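PDB 3OHE: histidine triad (HIT) protein from Marinobacter aquaeolei, which belongs to the histidine triad family and probably acts as a nucleotidyl hydrolase or transferase, its own substrate being unestablished, and binds calcium in the crystal. Local coordinates for residues E7-D12 with Q89-H94; L25-N28 with P33-I36. All coordinates share one frame; numbering follows the deposited sequence.

Interaction 1: E7-D12 with Q89-H94. With CA (calcium ion), chain C; GOL (glycerol), chain F.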
ATOM      1  N   GLU A   7      -0.861 -15.967  14.028  1.00  8.72           N
ATOM      2  CA  GLU A   7      -1.497 -15.751  15.323  1.00  9.80           C
ATOM      3  C   GLU A   7      -1.711 -14.285  15.640  1.00  9.01           C
ATOM      4  O   GLU A   7      -2.712 -13.942  16.287  1.00 10.09           O
ATOM      5  CB  GLU A   7      -0.689 -16.418  16.442  1.00 11.69           C
ATOM      6  CG  GLU A   7       0.703 -15.822  16.683  1.00 14.96           C
ATOM      7  CD  GLU A   7       0.785 -14.565  17.575  1.00 20.84           C
ATOM      8  OE1 GLU A   7      -0.151 -14.282  18.389  1.00 22.02           O
ATOM      9  OE2 GLU A   7       1.823 -13.847  17.469  1.00 23.70           O
ATOM     10  N   ARG A   8      -0.806 -13.405  15.218  1.00  9.13           N
ATOM     11  CA  ARG A   8      -0.972 -11.974  15.534  1.00  9.41           C
ATOM     12  C   ARG A   8      -2.155 -11.385  14.752  1.00  8.31           C
ATOM     13  O   ARG A   8      -2.915 -10.570  15.249  1.00  9.91           O
ATOM     14  CB  ARG A   8       0.315 -11.194  15.261  1.00  9.60           C
ATOM     15  CG  ARG A   8       0.242  -9.714  15.515  1.00 15.85           C
ATOM     16  CD  ARG A   8       0.020  -9.249  16.933  1.00 22.58           C
ATOM     17  NE  ARG A   8       0.048  -7.774  16.956  1.00 27.66           N
ATOM     18  CZ  ARG A   8       1.150  -7.013  16.860  1.00 35.04           C
ATOM     19  NH1 ARG A   8       2.369  -7.548  16.760  1.00 37.82           N
ATOM     20  NH2 ARG A   8       1.028  -5.682  16.877  1.00 34.74           N
ATOM     21  N   LEU A   9      -2.291 -11.799  13.494  1.00  8.51           N
ATOM     22  CA  LEU A   9      -3.448 -11.367  12.686  1.00  7.86           C
ATOM     23  C   LEU A   9      -4.739 -11.886  13.306  1.00  9.14           C
ATOM     24  O   LEU A   9      -5.700 -11.132  13.437  1.00 10.21           O
ATOM     25  CB  LEU A   9      -3.317 -11.814  11.231  1.00  8.10           C
ATOM     26  CG  LEU A   9      -2.217 -11.112  10.436  1.00  9.90           C
ATOM     27  CD1 LEU A   9      -2.053 -11.717   9.041  1.00  9.78           C
ATOM     28  CD2 LEU A   9      -2.423  -9.616  10.375  1.00 17.78           C
ATOM     29  N   ALA A  10      -4.757 -13.154  13.727  1.00  8.67           N
ATOM     30  CA  ALA A  10      -5.924 -13.703  14.393  1.00  9.67           C
ATOM     31  C   ALA A  10      -6.286 -12.937  15.660  1.00 10.45           C
ATOM     32  O   ALA A  10      -7.458 -12.588  15.893  1.00 11.68           O
ATOM     33  CB  ALA A  10      -5.689 -15.178  14.703  1.00 10.92           C
ATOM     34  N   ALA A  11      -5.281 -12.622  16.470  1.00  9.33           N
ATOM     35  CA  ALA A  11      -5.492 -11.913  17.731  1.00 10.94           C
ATOM     36  C   ALA A  11      -6.028 -10.483  17.559  1.00  9.81           C
ATOM     37  O   ALA A  11      -6.805  -9.996  18.379  1.00 13.04           O
ATOM     38  CB  ALA A  11      -4.203 -11.890  18.546  1.00 12.40           C
ATOM     39  N   ASP A  12      -5.612  -9.821  16.486  1.00  8.97           N
ATOM     40  CA  ASP A  12      -5.845  -8.385  16.281  1.00  8.66           C
ATOM     41  C   ASP A  12      -7.103  -8.109  15.470  1.00  8.20           C
ATOM     42  O   ASP A  12      -7.432  -6.926  15.246  1.00  8.66           O
ATOM     43  CB  ASP A  12      -4.644  -7.747  15.569  1.00 10.65           C
ATOM     44  CG  ASP A  12      -3.443  -7.546  16.456  1.00 16.01           C
ATOM     45  OD1 ASP A  12      -3.538  -7.751  17.684  1.00 17.41           O
ATOM     46  OD2 ASP A  12      -2.383  -7.142  15.882  1.00 18.55           O
ATOM     47  N   GLN A  89       3.543 -12.701   7.281  1.00  7.39           N
ATOM     48  CA  GLN A  89       2.481 -13.174   6.418  1.00  6.80           C
ATOM     49  C   GLN A  89       1.844 -12.006   5.679  1.00  5.77           C
ATOM     50  O   GLN A  89       1.257 -11.131   6.293  1.00  7.87           O
ATOM     51  CB  GLN A  89       1.462 -13.900   7.263  1.00  6.92           C
ATOM     52  CG  GLN A  89       0.273 -14.484   6.480  1.00  6.82           C
ATOM     53  CD  GLN A  89      -0.523 -15.438   7.332  1.00  7.35           C
ATOM     54  OE1 GLN A  89      -1.430 -15.037   8.065  1.00  8.01           O
ATOM     55  NE2 GLN A  89      -0.128 -16.713   7.305  1.00  8.32           N
ATOM     56  N   LEU A  90       1.923 -12.028   4.358  1.00  6.11           N
ATOM     57  CA  LEU A  90       1.388 -10.961   3.520  1.00  6.51           C
ATOM     58  C   LEU A  90      -0.077 -10.669   3.894  1.00  6.55           C
ATOM     59  O   LEU A  90      -0.924 -11.564   3.888  1.00  6.73           O
ATOM     60  CB  LEU A  90       1.440 -11.355   2.053  1.00  7.27           C
ATOM     61  CG  LEU A  90       0.748 -10.415   1.043  1.00  6.78           C
ATOM     62  CD1 LEU A  90       1.369  -9.024   1.071  1.00  8.23           C
ATOM     63  CD2 LEU A  90       0.773 -11.036  -0.336  1.00  8.77           C
ATOM     64  N   HIS A  91      -0.356  -9.376   4.149  1.00  6.02           N
ATOM     65  CA  HIS A  91      -1.705  -8.936   4.401  1.00  6.37           C
ATOM     66  C   HIS A  91      -1.823  -7.499   3.911  1.00  6.82           C
ATOM     67  O   HIS A  91      -0.894  -6.714   4.052  1.00  8.27           O
ATOM     68  CB  HIS A  91      -2.092  -9.135   5.869  1.00  8.22           C
ATOM     69  CG  HIS A  91      -1.251  -8.382   6.850  1.00  8.00           C
ATOM     70  ND1 HIS A  91       0.007  -8.794   7.213  1.00  7.61           N
ATOM     71  CD2 HIS A  91      -1.527  -7.303   7.629  1.00  8.30           C
ATOM     72  CE1 HIS A  91       0.480  -7.979   8.152  1.00  7.99           C
ATOM     73  NE2 HIS A  91      -0.425  -7.052   8.407  1.00  8.93           N
ATOM     74  N   LEU A  92      -2.990  -7.175   3.364  0.60  5.40           N
ATOM     75  CA  LEU A  92      -3.176  -5.901   2.692  0.60  5.20           C
ATOM     76  C   LEU A  92      -4.214  -5.084   3.454  0.60  5.53           C
ATOM     77  O   LEU A  92      -5.379  -5.490   3.554  0.60  6.63           O
ATOM     78  CB  LEU A  92      -3.573  -6.188   1.227  0.60  8.39           C
ATOM     79  CG  LEU A  92      -3.641  -5.046   0.236  0.60  7.46           C
ATOM     80  CD1 LEU A  92      -2.229  -4.398   0.111  0.60  7.50           C
ATOM     81  CD2 LEU A  92      -4.143  -5.498  -1.153  0.60  7.04           C
ATOM     82  N   HIS A  93      -3.781  -3.953   4.001  1.00  6.14           N
ATOM     83  CA  HIS A  93      -4.634  -3.017   4.758  1.00  6.47           C
ATOM     84  C   HIS A  93      -5.457  -2.151   3.842  1.00  6.23           C
ATOM     85  O   HIS A  93      -4.934  -1.629   2.870  1.00  6.84           O
ATOM     86  CB  HIS A  93      -3.758  -2.080   5.599  1.00  6.86           C
ATOM     87  CG  HIS A  93      -2.897  -2.761   6.601  1.00  6.89           C
ATOM     88  ND1 HIS A  93      -3.391  -3.204   7.802  1.00  9.56           N
ATOM     89  CD2 HIS A  93      -1.572  -3.006   6.595  1.00  7.77           C
ATOM     90  CE1 HIS A  93      -2.394  -3.729   8.486  1.00  9.83           C
ATOM     91  NE2 HIS A  93      -1.283  -3.625   7.778  1.00  8.79           N
ATOM     92  N   HIS A  94      -6.737  -1.979   4.185  1.00  5.55           N
ATOM     93  CA  HIS A  94      -7.663  -1.076   3.492  1.00  6.43           C
ATOM     94  C   HIS A  94      -8.361  -0.227   4.553  1.00  5.75           C
ATOM     95  O   HIS A  94      -9.154  -0.758   5.333  1.00  7.42           O
ATOM     96  CB  HIS A  94      -8.709  -1.860   2.689  1.00  6.57           C
ATOM     97  CG  HIS A  94      -8.134  -2.808   1.697  1.00  6.24           C
ATOM     98  ND1 HIS A  94      -7.556  -4.002   2.053  1.00  6.97           N
ATOM     99  CD2 HIS A  94      -8.013  -2.715   0.361  1.00  7.66           C
ATOM    100  CE1 HIS A  94      -7.105  -4.596   0.959  1.00  8.24           C
ATOM    101  NE2 HIS A  94      -7.373  -3.843  -0.085  1.00  8.02           N
TER
HETATM  102 CA    CA C 137      -9.774 -13.254  15.602  0.50 14.51          CA
HETATM  103  C1  GOL F 140      -2.044  -6.836  12.362  1.00 25.36           C
HETATM  104  O1  GOL F 140      -1.954  -7.955  13.227  1.00 28.52           O
HETATM  105  C2  GOL F 140      -0.665  -6.520  11.833  1.00 18.44           C
HETATM  106  O2  GOL F 140      -0.775  -5.576  10.777  1.00 15.53           O
HETATM  107  C3  GOL F 140       0.105  -5.980  13.031  1.00 27.88           C
HETATM  108  O3  GOL F 140       1.486  -5.987  12.779  1.00 29.53           O
HETATM  109  O   HOH W   1      -9.685 -13.167  12.942  1.00 16.92           O
HETATM  110  O   HOH W   2      -9.018 -14.878  17.130  0.50 23.70           O
HETATM  111  O   HOH W   3     -12.096 -12.848  16.572  1.00 25.15           O
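The histidine triad segment of a HIT protein meets the N-terminal helix here, with L9 set against H91. The methyl CD2 of L9 sits over the centre of the imidazole face, 3.7 Å from the centroid of the H91 ring and only 10° off the ring normal, a CH-pi contact. The other branch, CD1, reaches the amide end of Q89, with L9 CD1 3.5 Å from Q89 OE1; that oxygen accepts a hydrogen bond from the backbone N of H6, and Q89 NE2 is bound to the backbone O of Q4. The run Q89-L90-H91-L92-H93 is consistent with the family's His-x-His-x-His motif, with glutamine in the first place, and H91 probably takes the place of the nucleophilic histidine of HIT relatives. CG of H91 lies between the backbone N and the carbonyl carbon (chi1 61°), and from there the ring turns its ND1 back to its own loop: H91 ND1 donates to Q89 O at 2.8 Å, close to straight (173°) and in the ring plane. This fixes the rotation of the imidazole and directs NE2 into the pocket, where H91 NE2 is hydrogen-bonded at 2.8 Å to O2 of a glycerol, probably from the crystallisation liquor. The same glycerol bonds through O1 to D12 OD2 (2.8 Å). R8 NE, one helical turn back, forms a salt bridge to D12 OD2 at 2.7 Å, tilted from the guanidinium plane, while glycerol C3 lies over a guanidinium face. With an alanine in place of H91, the CD2 methyl of L9 would probably lose the surface it rests on, and Q89 O its side-chain donor. Next along the helix, A10 O binds a calcium ion at 2.4 Å, joined by T13 O and three waters.

Interaction 2: L25-N28 with P33-I36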
ATOM      1  N   LEU A  25     -10.621  -9.805   7.039  1.00  5.92           N
ATOM      2  CA  LEU A  25     -10.535  -9.581   8.470  1.00  6.10           C
ATOM      3  C   LEU A  25     -10.822  -8.132   8.797  1.00  5.57           C
ATOM      4  O   LEU A  25     -10.360  -7.235   8.125  1.00  7.21           O
ATOM      5  CB  LEU A  25      -9.140  -9.979   8.957  1.00  6.11           C
ATOM      6  CG  LEU A  25      -8.636 -11.385   8.609  1.00  7.16           C
ATOM      7  CD1 LEU A  25      -7.239 -11.562   9.205  1.00 10.74           C
ATOM      8  CD2 LEU A  25      -9.638 -12.503   9.069  1.00  9.45           C
ATOM      9  N   LEU A  26     -11.548  -7.922   9.887  1.00  6.38           N
ATOM     10  CA  LEU A  26     -11.785  -6.598  10.438  1.00  7.19           C
ATOM     11  C   LEU A  26     -10.696  -6.290  11.468  1.00  6.62           C
ATOM     12  O   LEU A  26     -10.581  -7.002  12.463  1.00  7.22           O
ATOM     13  CB  LEU A  26     -13.122  -6.570  11.159  1.00  6.90           C
ATOM     14  CG  LEU A  26     -13.578  -5.242  11.785  1.00  7.93           C
ATOM     15  CD1 LEU A  26     -13.852  -4.204  10.679  1.00  9.62           C
ATOM     16  CD2 LEU A  26     -14.816  -5.511  12.675  1.00 10.91           C
HETATM   17  N   MSE A  27      -9.905  -5.263  11.248  1.00  6.71           N
HETATM   18  CA  MSE A  27      -8.942  -4.829  12.282  1.00  7.46           C
HETATM   19  C   MSE A  27      -9.747  -4.384  13.487  1.00  7.56           C
HETATM   20  O   MSE A  27     -10.651  -3.572  13.337  1.00  7.85           O
HETATM   21  CB  MSE A  27      -8.028  -3.711  11.764  1.00  8.10           C
HETATM   22  CG  MSE A  27      -6.966  -3.316  12.762  1.00 10.43           C
HETATM   23 SE   MSE A  27      -5.649  -4.715  13.096  0.75 11.64          SE
HETATM   24  CE  MSE A  27      -4.324  -4.067  11.862  1.00 23.05           C
ATOM     25  N   ASN A  28      -9.418  -4.929  14.667  1.00  7.78           N
ATOM     26  CA  ASN A  28     -10.222  -4.691  15.860  1.00  8.96           C
ATOM     27  C   ASN A  28      -9.916  -3.359  16.560  1.00 10.11           C
ATOM     28  O   ASN A  28      -9.553  -3.327  17.737  1.00 10.30           O
ATOM     29  CB  ASN A  28     -10.086  -5.867  16.846  1.00  8.79           C
ATOM     30  CG  ASN A  28     -11.157  -5.842  17.902  1.00 10.85           C
ATOM     31  OD1 ASN A  28     -12.229  -5.247  17.716  1.00 10.38           O
ATOM     32  ND2 ASN A  28     -10.870  -6.462  19.030  1.00 11.73           N
ATOM     33  N   PRO A  33     -12.677   2.550   9.820  1.00  8.55           N
ATOM     34  CA  PRO A  33     -13.077   1.333   9.099  1.00  7.53           C
ATOM     35  C   PRO A  33     -11.853   0.731   8.436  1.00  7.62           C
ATOM     36  O   PRO A  33     -11.247   1.371   7.554  1.00  8.20           O
ATOM     37  CB  PRO A  33     -14.117   1.847   8.085  1.00  9.37           C
ATOM     38  CG  PRO A  33     -14.535   3.231   8.592  1.00  9.58           C
ATOM     39  CD  PRO A  33     -13.292   3.762   9.214  1.00  9.35           C
ATOM     40  N   TRP A  34     -11.464  -0.458   8.857  1.00  6.52           N
ATOM     41  CA  TRP A  34     -10.136  -1.007   8.521  1.00  6.52           C
ATOM     42  C   TRP A  34     -10.285  -2.505   8.307  1.00  6.49           C
ATOM     43  O   TRP A  34     -10.587  -3.253   9.237  1.00  8.00           O
ATOM     44  CB  TRP A  34      -9.184  -0.644   9.657  1.00  7.64           C
ATOM     45  CG  TRP A  34      -7.756  -1.057   9.548  1.00  6.99           C
ATOM     46  CD1 TRP A  34      -7.166  -1.898   8.677  1.00  7.62           C
ATOM     47  CD2 TRP A  34      -6.740  -0.609  10.434  1.00  8.28           C
ATOM     48  NE1 TRP A  34      -5.815  -1.996   8.965  1.00  8.22           N
ATOM     49  CE2 TRP A  34      -5.537  -1.222  10.064  1.00  7.84           C
ATOM     50  CE3 TRP A  34      -6.748   0.221  11.560  1.00 11.30           C
ATOM     51  CZ2 TRP A  34      -4.350  -0.986  10.772  1.00 11.23           C
ATOM     52  CZ3 TRP A  34      -5.579   0.451  12.235  1.00 13.21           C
ATOM     53  CH2 TRP A  34      -4.402  -0.141  11.842  1.00 11.81           C
ATOM     54  N   VAL A  35     -10.113  -2.917   7.047  1.00  6.25           N
ATOM     55  CA  VAL A  35     -10.283  -4.314   6.625  1.00  7.17           C
ATOM     56  C   VAL A  35      -8.963  -4.802   6.014  1.00  7.15           C
ATOM     57  O   VAL A  35      -8.315  -4.064   5.234  1.00  7.89           O
ATOM     58  CB  VAL A  35     -11.443  -4.436   5.630  1.00  7.35           C
ATOM     59  CG1 VAL A  35     -11.538  -5.850   5.038  1.00  8.08           C
ATOM     60  CG2 VAL A  35     -12.774  -4.042   6.305  1.00  9.41           C
ATOM     61  N   ILE A  36      -8.614  -6.055   6.330  0.70  5.89           N
ATOM     62  CA  ILE A  36      -7.378  -6.658   5.896  0.70  5.52           C
ATOM     63  C   ILE A  36      -7.725  -7.840   5.001  0.70  5.65           C
ATOM     64  O   ILE A  36      -8.583  -8.649   5.352  0.70  6.42           O
ATOM     65  CB  ILE A  36      -6.558  -7.085   7.124  0.70  5.53           C
ATOM     66  CG1 ILE A  36      -6.262  -5.853   8.009  0.70  6.83           C
ATOM     67  CG2 ILE A  36      -5.261  -7.770   6.704  0.70  6.43           C
ATOM     68  CD1 ILE A  36      -5.546  -6.178   9.278  0.70  9.04           C
TER
HETATM   69  O   HOH W   4     -11.912  -1.346  11.809  1.00  8.41           O
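Backbone hydrogen bonds join L25-N28 to P33-I36 first. L25 and I36 form an antiparallel hydrogen-bonded pair, L25 N giving to I36 O at 2.9 Å and I36 N to L25 O at 2.8 Å. L26 and V35 follow as a non-hydrogen-bonded pair, and V35 CA adds a CA-H...O contact of 3.3 Å to L25 O. Beyond them M27 N gives to W34 O at 2.9 Å. A water past this bond accepts weakly from W34 N and lies beside M27 O. These strands make a beta hairpin in the central antiparallel sheet of the HIT fold, their short segments running at 139° to one another, with 13-18 beside one strand and 92-97 beside the other. The aromatic contacts belong to M27, a selenomethionine, and W34. With CG of M27 anti to the backbone N (chi1 -176°), its side chain runs alongside W34 and over one indole face: M27 CB stands 3.5 Å from the centroid of the five-membered ring of W34, a CH-pi contact. SE lies more obliquely to the six-membered ring, a Met-aromatic contact. Bends farther out bring the terminal methyl back to the indole, M27 CE being 3.3 Å from W34 CZ2. Apolar packing continues as that same CE touches I36 CD1 at 3.6 Å. On the sheet face of L26 and V35, helix 119-135 closes in through V125 and L129. The indole NE1 of W34 is hydrogen-bonded to H93 ND1.

Both contacts are largely buried. They meet in the same sheet, where strand 34-39 lies next to strand 92-97 and H94 N probably donates to V35 O; separately, D12 O probably accepts from N28 N, joining the C-terminal side of the helical segment to the hairpin. Interaction 2 is continuous sheet, held by backbone hydrogen bonds with a selenomethionine laid over an indole. Interaction 1 instead sets helix 7-12 against the loop leading into strand 92-97, through L9, with no hydrogen bond directly across; its polar chemistry gathers round a glycerol at the pocket and a calcium ion at A10. The two also meet where I36 packs against H91.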